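Local structure of FERM, ARHGEF and pleckstrin domain-containing protein 2 (Mus musculus, 6D2K) at residues Thr142-His147 with Lys163-His168; Gln133-Asp138 with Lys149-Leu154; Gly216-Gln221 with Ile226-Trp231. The protein activates RAC1 as a guanine nucleotide exchange factor, with roles in semaphorin responses and actin remodelling, and is represented here by its FERM domain. All coordinates share one frame; numbering follows the deposited sequence.

Contact 1: Thr142-His147 with Lys163-His168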
loop_
_atom_site.group_PDB
_atom_site.type_symbol
_atom_site.label_atom_id
_atom_site.label_comp_id
_atom_site.label_asym_id
_atom_site.label_seq_id
_atom_site.Cartn_x
_atom_site.Cartn_y
_atom_site.Cartn_z
ATOM N N THR A 142 -14.213 -28.282 8.826
ATOM C CA THR A 142 -14.891 -28.274 7.541
ATOM C C THR A 142 -15.105 -26.850 7.012
ATOM O O THR A 142 -14.866 -26.569 5.843
ATOM C CB THR A 142 -16.242 -29.016 7.620
ATOM O OG1 THR A 142 -16.005 -30.404 7.881
ATOM C CG2 THR A 142 -17.008 -28.881 6.322
ATOM N N LEU A 143 -15.564 -25.961 7.883
ATOM C CA LEU A 143 -15.834 -24.579 7.502
ATOM C C LEU A 143 -14.557 -23.904 7.012
ATOM O O LEU A 143 -14.568 -23.210 5.996
ATOM C CB LEU A 143 -16.405 -23.809 8.695
ATOM C CG LEU A 143 -16.786 -22.345 8.479
ATOM C CD1 LEU A 143 -18.086 -22.265 7.705
ATOM C CD2 LEU A 143 -16.923 -21.618 9.820
ATOM N N ASP A 144 -13.465 -24.118 7.745
ATOM C CA ASP A 144 -12.164 -23.541 7.375
ATOM C C ASP A 144 -11.680 -24.064 6.024
ATOM O O ASP A 144 -11.266 -23.290 5.172
ATOM C CB ASP A 144 -11.101 -23.836 8.439
ATOM C CG ASP A 144 -11.163 -22.885 9.630
ATOM O OD1 ASP A 144 -12.273 -22.493 10.053
ATOM O OD2 ASP A 144 -10.091 -22.554 10.179
ATOM N N ARG A 145 -11.714 -25.383 5.846
ATOM C CA ARG A 145 -11.227 -25.985 4.607
ATOM C C ARG A 145 -12.044 -25.558 3.394
ATOM O O ARG A 145 -11.490 -25.274 2.337
ATOM C CB ARG A 145 -11.176 -27.511 4.720
ATOM C CG ARG A 145 -10.167 -27.995 5.752
ATOM C CD ARG A 145 -9.907 -29.488 5.647
ATOM N NE ARG A 145 -8.849 -29.907 6.561
ATOM C CZ ARG A 145 -7.557 -29.939 6.249
ATOM N NH1 ARG A 145 -7.154 -29.583 5.038
ATOM N NH2 ARG A 145 -6.670 -30.337 7.152
ATOM N N GLU A 146 -13.365 -25.513 3.529
ATOM C CA GLU A 146 -14.179 -25.049 2.419
ATOM C C GLU A 146 -13.909 -23.578 2.110
ATOM O O GLU A 146 -13.827 -23.185 0.947
ATOM C CB GLU A 146 -15.674 -25.310 2.665
ATOM C CG GLU A 146 -16.045 -26.784 2.595
ATOM C CD GLU A 146 -17.548 -27.039 2.738
ATOM O OE1 GLU A 146 -18.334 -26.070 2.790
ATOM O OE2 GLU A 146 -17.948 -28.219 2.794
ATOM N N HIS A 147 -13.741 -22.767 3.146
ATOM C CA HIS A 147 -13.491 -21.348 2.926
ATOM C C HIS A 147 -12.149 -21.133 2.228
ATOM O O HIS A 147 -12.048 -20.333 1.311
ATOM C CB HIS A 147 -13.513 -20.588 4.244
ATOM C CG HIS A 147 -13.223 -19.131 4.096
ATOM N ND1 HIS A 147 -14.197 -18.201 3.803
ATOM C CD2 HIS A 147 -12.063 -18.439 4.203
ATOM C CE1 HIS A 147 -13.651 -16.997 3.740
ATOM N NE2 HIS A 147 -12.357 -17.117 3.978
ATOM N N LYS A 163 -0.871 -25.479 9.627
ATOM C CA LYS A 163 -0.504 -24.422 10.564
ATOM C C LYS A 163 -1.643 -23.419 10.735
ATOM O O LYS A 163 -1.910 -22.958 11.843
ATOM C CB LYS A 163 0.746 -23.680 10.094
ATOM C CG LYS A 163 2.029 -24.491 10.128
ATOM C CD LYS A 163 3.180 -23.692 9.530
ATOM C CE LYS A 163 4.439 -24.538 9.392
ATOM N NZ LYS A 163 4.984 -24.932 10.722
ATOM N N ILE A 164 -2.301 -23.076 9.633
ATOM C CA ILE A 164 -3.384 -22.091 9.669
ATOM C C ILE A 164 -4.528 -22.567 10.581
ATOM O O ILE A 164 -5.015 -21.814 11.419
ATOM C CB ILE A 164 -3.940 -21.811 8.258
ATOM C CG1 ILE A 164 -2.891 -21.079 7.411
ATOM C CG2 ILE A 164 -5.214 -20.983 8.369
ATOM C CD1 ILE A 164 -3.209 -21.048 5.922
ATOM N N LEU A 165 -4.935 -23.821 10.394
ATOM C CA LEU A 165 -5.993 -24.452 11.178
ATOM C C LEU A 165 -5.614 -24.534 12.648
ATOM O O LEU A 165 -6.421 -24.254 13.537
ATOM C CB LEU A 165 -6.250 -25.868 10.657
ATOM C CG LEU A 165 -7.334 -26.131 9.606
ATOM C CD1 LEU A 165 -7.747 -24.874 8.855
ATOM C CD2 LEU A 165 -6.875 -27.231 8.649
ATOM N N ASP A 166 -4.379 -24.946 12.896
ATOM C CA ASP A 166 -3.836 -25.048 14.245
ATOM C C ASP A 166 -3.906 -23.721 15.007
ATOM O O ASP A 166 -4.355 -23.671 16.154
ATOM C CB ASP A 166 -2.390 -25.555 14.150
ATOM C CG ASP A 166 -1.684 -25.616 15.497
ATOM O OD1 ASP A 166 -0.568 -26.178 15.546
ATOM O OD2 ASP A 166 -2.217 -25.101 16.499
ATOM N N PHE A 167 -3.470 -22.640 14.373
ATOM C CA PHE A 167 -3.525 -21.326 15.004
ATOM C C PHE A 167 -4.974 -20.846 15.178
ATOM O O PHE A 167 -5.313 -20.245 16.197
ATOM C CB PHE A 167 -2.740 -20.280 14.189
ATOM C CG PHE A 167 -1.241 -20.376 14.322
ATOM C CD1 PHE A 167 -0.633 -20.291 15.559
ATOM C CD2 PHE A 167 -0.440 -20.479 13.195
ATOM C CE1 PHE A 167 0.744 -20.373 15.688
ATOM C CE2 PHE A 167 0.935 -20.552 13.306
ATOM C CZ PHE A 167 1.531 -20.492 14.559
ATOM N N HIS A 168 -5.812 -21.069 14.168
ATOM C CA HIS A 168 -7.193 -20.606 14.234
ATOM C C HIS A 168 -7.925 -21.192 15.441
ATOM O O HIS A 168 -8.735 -20.511 16.066
ATOM C CB HIS A 168 -7.937 -20.946 12.946
ATOM C CG HIS A 168 -9.288 -20.308 12.842
ATOM N ND1 HIS A 168 -10.240 -20.735 11.944
ATOM C CD2 HIS A 168 -9.847 -19.281 13.524
ATOM C CE1 HIS A 168 -11.323 -19.989 12.066
ATOM N NE2 HIS A 168 -11.117 -19.106 13.027
#
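A histidine-carboxylate pair bridges two helices of the all-helical central lobe of the FERM domain: Asp-144 on segment 142-147 takes a hydrogen bond from His-168, the last residue of helix 161-168. The bond from His-168 ND1 to Asp-144 OD2 is short, 2.5 Å, and nearly straight, with 172° at the hydrogen. It uses the syn lone pair of OD2, and the oxygen lies in the plane of the imidazole, so the ring offers its edge to a carboxylate nearly coplanar with it. His-168 reaches across because CG is anti to its backbone N (chi1 -170°), which swings the ring toward the aspartate. Both residues are buried, and an aspartate facing the ring would probably favour a protonated imidazole. The other ring nitrogen, NE2, makes weak hydrogen bonds to Gly-137 O and Gln-133 OE1.

Leu-165 packs beside this polar pair. Its CD1 packs on Asp-144 CB at 3.5 Å, while CD2 lies over one face of the Arg-145 guanidinium, 3.5 Å from NH2 and displaced toward the rim of the group. A branched leucine suits the place, as one methyl serves each neighbour. Arg-145 extends from CG to NE, and its charge is spent on salt bridges to Glu-162 and Glu-141, leaving a flat face for the methyl.

The two helix segments run at 137° with axes 11.0 Å apart, too distant for backbone contact, so side chains fill the interval. Tyr-139, in the loop before helix 141-150, touches both Asp-144 and Leu-165, while His-147 and Phe-167 pack against helix 121-136.

Contact 2: Gln133-Asp138 with Lys149-Leu154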
loop_
_atom_site.group_PDB
_atom_site.type_symbol
_atom_site.label_atom_id
_atom_site.label_comp_id
_atom_site.label_asym_id
_atom_site.label_seq_id
_atom_site.Cartn_x
_atom_site.Cartn_y
_atom_site.Cartn_z
ATOM N N GLN A 133 -10.598 -15.749 11.597
ATOM C CA GLN A 133 -11.448 -15.481 12.758
ATOM C C GLN A 133 -12.350 -14.263 12.516
ATOM O O GLN A 133 -13.542 -14.280 12.848
ATOM C CB GLN A 133 -10.591 -15.322 14.012
ATOM C CG GLN A 133 -11.373 -15.182 15.330
ATOM C CD GLN A 133 -12.185 -16.420 15.682
ATOM O OE1 GLN A 133 -11.834 -17.536 15.309
ATOM N NE2 GLN A 133 -13.276 -16.223 16.425
ATOM N N SER A 134 -11.806 -13.226 11.883
ATOM C CA SER A 134 -12.605 -12.035 11.609
ATOM C C SER A 134 -13.723 -12.302 10.612
ATOM O O SER A 134 -14.811 -11.747 10.751
ATOM C CB SER A 134 -11.737 -10.875 11.091
ATOM O OG SER A 134 -11.345 -11.069 9.743
ATOM N N GLU A 135 -13.461 -13.136 9.606
ATOM C CA GLU A 135 -14.391 -13.258 8.492
ATOM C C GLU A 135 -15.407 -14.372 8.684
ATOM O O GLU A 135 -16.596 -14.184 8.410
ATOM C CB GLU A 135 -13.637 -13.443 7.170
ATOM C CG GLU A 135 -14.569 -13.473 5.956
ATOM C CD GLU A 135 -13.871 -13.072 4.674
ATOM O OE1 GLU A 135 -13.237 -11.999 4.647
ATOM O OE2 GLU A 135 -13.975 -13.821 3.677
ATOM N N ILE A 136 -14.945 -15.533 9.132
ATOM C CA ILE A 136 -15.858 -16.681 9.283
ATOM C C ILE A 136 -16.065 -17.114 10.735
ATOM O O ILE A 136 -16.855 -18.017 11.005
ATOM C CB ILE A 136 -15.436 -17.910 8.434
ATOM C CG1 ILE A 136 -14.094 -18.481 8.902
ATOM C CG2 ILE A 136 -15.435 -17.563 6.955
ATOM C CD1 ILE A 136 -13.691 -19.753 8.147
ATOM N N GLY A 137 -15.362 -16.485 11.675
ATOM C CA GLY A 137 -15.558 -16.785 13.081
ATOM C C GLY A 137 -14.821 -18.004 13.603
ATOM O O GLY A 137 -13.789 -18.402 13.060
ATOM N N ASP A 138 -15.350 -18.598 14.675
ATOM C CA ASP A 138 -14.660 -19.691 15.353
ATOM C C ASP A 138 -14.339 -20.845 14.426
ATOM O O ASP A 138 -15.116 -21.198 13.533
ATOM C CB ASP A 138 -15.501 -20.235 16.516
ATOM C CG ASP A 138 -15.603 -19.274 17.675
ATOM O OD1 ASP A 138 -14.927 -18.223 17.697
ATOM O OD2 ASP A 138 -16.387 -19.574 18.603
ATOM N N LYS A 149 -10.667 -23.167 0.297
ATOM C CA LYS A 149 -10.708 -23.625 -1.089
ATOM C C LYS A 149 -11.233 -22.549 -2.029
ATOM O O LYS A 149 -10.809 -22.455 -3.183
ATOM C CB LYS A 149 -11.569 -24.881 -1.222
ATOM C CG LYS A 149 -10.946 -26.115 -0.610
ATOM C CD LYS A 149 -11.812 -27.342 -0.870
ATOM C CE LYS A 149 -11.199 -28.587 -0.262
ATOM N NZ LYS A 149 -12.135 -29.741 -0.324
ATOM N N ALA A 150 -12.165 -21.739 -1.533
ATOM C CA ALA A 150 -12.826 -20.748 -2.370
ATOM C C ALA A 150 -12.247 -19.342 -2.200
ATOM O O ALA A 150 -12.609 -18.433 -2.943
ATOM C CB ALA A 150 -14.332 -20.742 -2.090
ATOM N N ASN A 151 -11.354 -19.160 -1.226
ATOM C CA ASN A 151 -10.779 -17.839 -0.958
ATOM C C ASN A 151 -9.270 -17.902 -0.810
ATOM O O ASN A 151 -8.749 -18.618 0.042
ATOM C CB ASN A 151 -11.386 -17.234 0.314
ATOM C CG ASN A 151 -12.876 -17.016 0.199
ATOM O OD1 ASN A 151 -13.328 -15.957 -0.227
ATOM N ND2 ASN A 151 -13.649 -18.022 0.580
ATOM N N GLU A 152 -8.563 -17.146 -1.639
ATOM C CA GLU A 152 -7.103 -17.166 -1.598
ATOM C C GLU A 152 -6.529 -16.127 -0.648
ATOM O O GLU A 152 -6.926 -14.960 -0.673
ATOM C CB GLU A 152 -6.532 -16.978 -3.003
ATOM C CG GLU A 152 -6.845 -18.137 -3.939
ATOM C CD GLU A 152 -5.731 -18.373 -4.955
ATOM O OE1 GLU A 152 -6.049 -18.569 -6.139
ATOM O OE2 GLU A 152 -4.547 -18.358 -4.554
ATOM N N TYR A 153 -5.596 -16.576 0.190
ATOM C CA TYR A 153 -4.852 -15.712 1.106
ATOM C C TYR A 153 -3.365 -15.642 0.744
ATOM O O TYR A 153 -2.686 -14.659 1.038
ATOM C CB TYR A 153 -5.016 -16.224 2.545
ATOM C CG TYR A 153 -6.415 -16.023 3.074
ATOM C CD1 TYR A 153 -6.714 -14.944 3.885
ATOM C CD2 TYR A 153 -7.446 -16.888 2.724
ATOM C CE1 TYR A 153 -7.987 -14.743 4.363
ATOM C CE2 TYR A 153 -8.729 -16.689 3.195
ATOM C CZ TYR A 153 -8.992 -15.610 4.010
ATOM O OH TYR A 153 -10.269 -15.395 4.489
ATOM N N LEU A 154 -2.864 -16.701 0.115
ATOM C CA LEU A 154 -1.447 -16.784 -0.234
ATOM C C LEU A 154 -1.284 -17.773 -1.381
ATOM O O LEU A 154 -1.963 -18.792 -1.414
ATOM C CB LEU A 154 -0.663 -17.273 0.992
ATOM C CG LEU A 154 0.862 -17.279 0.948
ATOM C CD1 LEU A 154 1.415 -15.860 0.857
ATOM C CD2 LEU A 154 1.397 -17.976 2.188
HETATM O O HOH W 1 -10.700 -12.763 5.011
HETATM O O HOH W 2 -12.318 -13.439 1.343
#
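Glu-135 and Tyr-153 approach each other without bonding directly: Glu-135 OE2 stands 4.1 Å from Tyr-153 OH, and a water closes the interval. That water lies 2.7 Å from Tyr-153 OH and donates a weak hydrogen bond to Glu-135 OE1. A second water donates to both sides, at 2.9 Å to Glu-135 OE2 and 3.1 Å to Asn-151 OD1. This is the loose side of the contact. Glu-135 is exposed, and a chi1 of -176° with an extended chain carries its carboxylate toward the other segment, where each oxygen holds one water. A glutamate suits such a place, being long and rich in acceptors.

The tight side belongs to Tyr-153. Its ring is buried against Ile-128, Leu-131 and Leu-132 of helix 121-136, while its hydroxyl is hydrogen-bonded to His-147 NE2 as well as to the water. Asn-151 is similarly anchored, its ND2 bonded to His-147 O, which leaves OD1 to face the water.

Between the two ends of segment 133-138, Gln-133 NE2 donates to Asp-138 OD1 at 2.9 Å. Gly-137 is the first residue to leave helical backbone angles, with phi 82°, where a side chain would jam against the preceding carbonyl.

A positive-phi glycine is a common way out of a helix; the contact itself is a water-bridged polar seam between helix 121-136 and the chain after helix 141-150 in the FERM central lobe.

Contact 3: Gly216-Gln221 with Ile226-Trp231; sequences GVLVFQ and INTFNW
Strands 216-221 and 226-230 run antiparallel at 167°, their register interrupted by a classic beta bulge in which Ile-226 and Asn-227 both face Val-219. Val-219 O accepts from two amides, Ile-226 N at 2.7 Å and Asn-227 N at 3.2 Å, while Val-219 N donates to Asn-227 O. Farther along, Val-217 and Phe-229 form a hydrogen-bonded pair, with Phe-229 N to Val-217 O at 2.7 Å.

On the face carrying Val-217, Val-219, Asn-227 and Phe-229, Val-219 divides its methyls. CG1 meets Ile-226 CG1 at 3.5 Å, and CG2 reaches Phe-229 CE2 at 3.6 Å; a beta-branched residue thus serves two neighbours while favouring the extended backbone. On the other face, Leu-218 CD2 rests beside Thr-228, 3.7 Å from OG1.

Trp-231 closes the end. Gly-216 CA lies over its five-membered ring, 3.4 Å from the centroid, in a CH-pi contact, and a CB on Gly-216 would clash with Phe-229 O. Trp-231 NE1 is hydrogen-bonded to Ser-213 O, and CH2 touches Val-217 CG2 at 4.0 Å. With an alanine in place of Trp-231, the indole face against Gly-216 would be lost, and Val-217 CG2 and Ser-213 O would probably be left without these partners.

The two strands form a beta hairpin whose Val-219 and Phe-229 side chains pack against strand 259-264 on the interior of the PH-like fold, as in the FERM C-terminal lobe.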
loop_
_atom_site.group_PDB
_atom_site.type_symbol
_atom_site.label_atom_id
_atom_site.label_comp_id
_atom_site.label_asym_id
_atom_site.label_seq_id
_atom_site.Cartn_x
_atom_site.Cartn_y
_atom_site.Cartn_z
ATOM N N GLY A 216 11.430 7.388 6.916
ATOM C CA GLY A 216 12.306 8.028 5.947
ATOM C C GLY A 216 12.411 7.256 4.646
ATOM O O GLY A 216 11.568 6.409 4.330
ATOM N N VAL A 217 13.447 7.570 3.871
ATOM C CA VAL A 217 13.688 6.886 2.621
ATOM C C VAL A 217 14.582 5.694 2.874
ATOM O O VAL A 217 15.569 5.780 3.615
ATOM C CB VAL A 217 14.300 7.837 1.584
ATOM C CG1 VAL A 217 14.572 7.104 0.266
ATOM C CG2 VAL A 217 13.343 8.992 1.370
ATOM N N LEU A 218 14.219 4.573 2.268
ATOM C CA LEU A 218 14.833 3.301 2.585
ATOM C C LEU A 218 15.526 2.684 1.384
ATOM O O LEU A 218 15.075 2.836 0.247
ATOM C CB LEU A 218 13.772 2.327 3.124
ATOM C CG LEU A 218 12.812 2.834 4.202
ATOM C CD1 LEU A 218 11.814 1.728 4.543
ATOM C CD2 LEU A 218 13.544 3.238 5.462
ATOM N N VAL A 219 16.624 1.978 1.645
ATOM C CA VAL A 219 17.328 1.239 0.608
ATOM C C VAL A 219 17.425 -0.234 0.980
ATOM O O VAL A 219 17.900 -0.579 2.068
ATOM C CB VAL A 219 18.757 1.788 0.366
ATOM C CG1 VAL A 219 19.463 0.966 -0.713
ATOM C CG2 VAL A 219 18.688 3.239 -0.043
ATOM N N PHE A 220 16.962 -1.090 0.077
ATOM C CA PHE A 220 17.076 -2.533 0.227
ATOM C C PHE A 220 17.990 -3.059 -0.872
ATOM O O PHE A 220 17.966 -2.569 -1.995
ATOM C CB PHE A 220 15.706 -3.195 0.079
ATOM C CG PHE A 220 14.775 -2.946 1.225
ATOM C CD1 PHE A 220 14.492 -3.961 2.129
ATOM C CD2 PHE A 220 14.153 -1.722 1.389
ATOM C CE1 PHE A 220 13.619 -3.754 3.179
ATOM C CE2 PHE A 220 13.281 -1.503 2.433
ATOM C CZ PHE A 220 13.012 -2.528 3.339
ATOM N N GLN A 221 18.819 -4.041 -0.545
ATOM C CA GLN A 221 19.533 -4.776 -1.569
ATOM C C GLN A 221 18.840 -6.117 -1.626
ATOM O O GLN A 221 18.787 -6.838 -0.626
ATOM C CB GLN A 221 21.015 -4.930 -1.224
ATOM C CG GLN A 221 21.834 -5.544 -2.348
ATOM C CD GLN A 221 23.322 -5.332 -2.168
ATOM O OE1 GLN A 221 24.133 -5.809 -2.966
ATOM N NE2 GLN A 221 23.693 -4.605 -1.121
ATOM N N ILE A 226 19.380 -2.081 3.773
ATOM C CA ILE A 226 20.778 -1.709 3.930
ATOM C C ILE A 226 20.976 -0.243 4.340
ATOM O O ILE A 226 22.065 0.136 4.766
ATOM C CB ILE A 226 21.588 -2.042 2.662
ATOM C CG1 ILE A 226 20.996 -1.346 1.442
ATOM C CG2 ILE A 226 21.595 -3.545 2.422
ATOM C CD1 ILE A 226 21.806 -1.567 0.179
ATOM N N ASN A 227 19.931 0.576 4.224
ATOM C CA ASN A 227 19.997 1.972 4.679
ATOM C C ASN A 227 18.636 2.536 5.060
ATOM O O ASN A 227 17.620 2.226 4.432
ATOM C CB ASN A 227 20.585 2.900 3.608
ATOM C CG ASN A 227 22.003 2.545 3.217
ATOM O OD1 ASN A 227 22.225 1.718 2.332
ATOM N ND2 ASN A 227 22.976 3.199 3.851
ATOM N N THR A 228 18.631 3.386 6.075
ATOM C CA THR A 228 17.463 4.176 6.404
ATOM C C THR A 228 17.905 5.631 6.463
ATOM O O THR A 228 18.733 6.007 7.293
ATOM C CB THR A 228 16.836 3.766 7.764
ATOM O OG1 THR A 228 16.334 2.428 7.692
ATOM C CG2 THR A 228 15.696 4.694 8.114
ATOM N N PHE A 229 17.386 6.446 5.558
ATOM C CA PHE A 229 17.663 7.869 5.586
ATOM C C PHE A 229 16.508 8.523 6.326
ATOM O O PHE A 229 15.504 8.900 5.731
ATOM C CB PHE A 229 17.841 8.422 4.167
ATOM C CG PHE A 229 18.890 7.692 3.371
ATOM C CD1 PHE A 229 20.173 7.553 3.868
ATOM C CD2 PHE A 229 18.590 7.131 2.141
ATOM C CE1 PHE A 229 21.134 6.864 3.154
ATOM C CE2 PHE A 229 19.543 6.445 1.423
ATOM C CZ PHE A 229 20.819 6.314 1.928
ATOM N N ASN A 230 16.663 8.638 7.641
ATOM C CA ASN A 230 15.614 9.186 8.488
ATOM C C ASN A 230 15.242 10.594 8.083
ATOM O O ASN A 230 16.102 11.380 7.680
ATOM C CB ASN A 230 16.053 9.186 9.954
ATOM C CG ASN A 230 16.558 7.838 10.411
ATOM O OD1 ASN A 230 17.731 7.508 10.227
ATOM N ND2 ASN A 230 15.675 7.047 11.014
ATOM N N TRP A 231 13.967 10.934 8.215
ATOM C CA TRP A 231 13.503 12.257 7.809
ATOM C C TRP A 231 14.280 13.399 8.445
ATOM O O TRP A 231 14.483 14.442 7.827
ATOM C CB TRP A 231 12.002 12.411 8.077
ATOM C CG TRP A 231 11.138 11.538 7.222
ATOM C CD1 TRP A 231 10.269 10.566 7.647
ATOM C CD2 TRP A 231 11.044 11.559 5.797
ATOM N NE1 TRP A 231 9.649 9.978 6.568
ATOM C CE2 TRP A 231 10.104 10.571 5.421
ATOM C CE3 TRP A 231 11.670 12.307 4.797
ATOM C CZ2 TRP A 231 9.777 10.324 4.089
ATOM C CZ3 TRP A 231 11.345 12.058 3.481
ATOM C CH2 TRP A 231 10.411 11.075 3.138
#

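In the fold
Contacts 1 and 2 belong to the helical central lobe, share helix 141-150 and lie 8 Å apart between centres; their segments alternate along the chain. Polar contacts run directly between residues of the one and residues of the other, so the two form a continuous patch. Contact 1 is buried and rests on a histidine-carboxylate hydrogen bond backed by leucine, whereas contact 2 is partly open and bridged by water. Contact 3 stands apart in the PH-like lobe, about 17 Å from contact 2 and 23 Å from contact 1 between nearest atoms. There the backbone does most of the bonding, and apolar side chains pack on both faces, most of all round Val-219 and Phe-229.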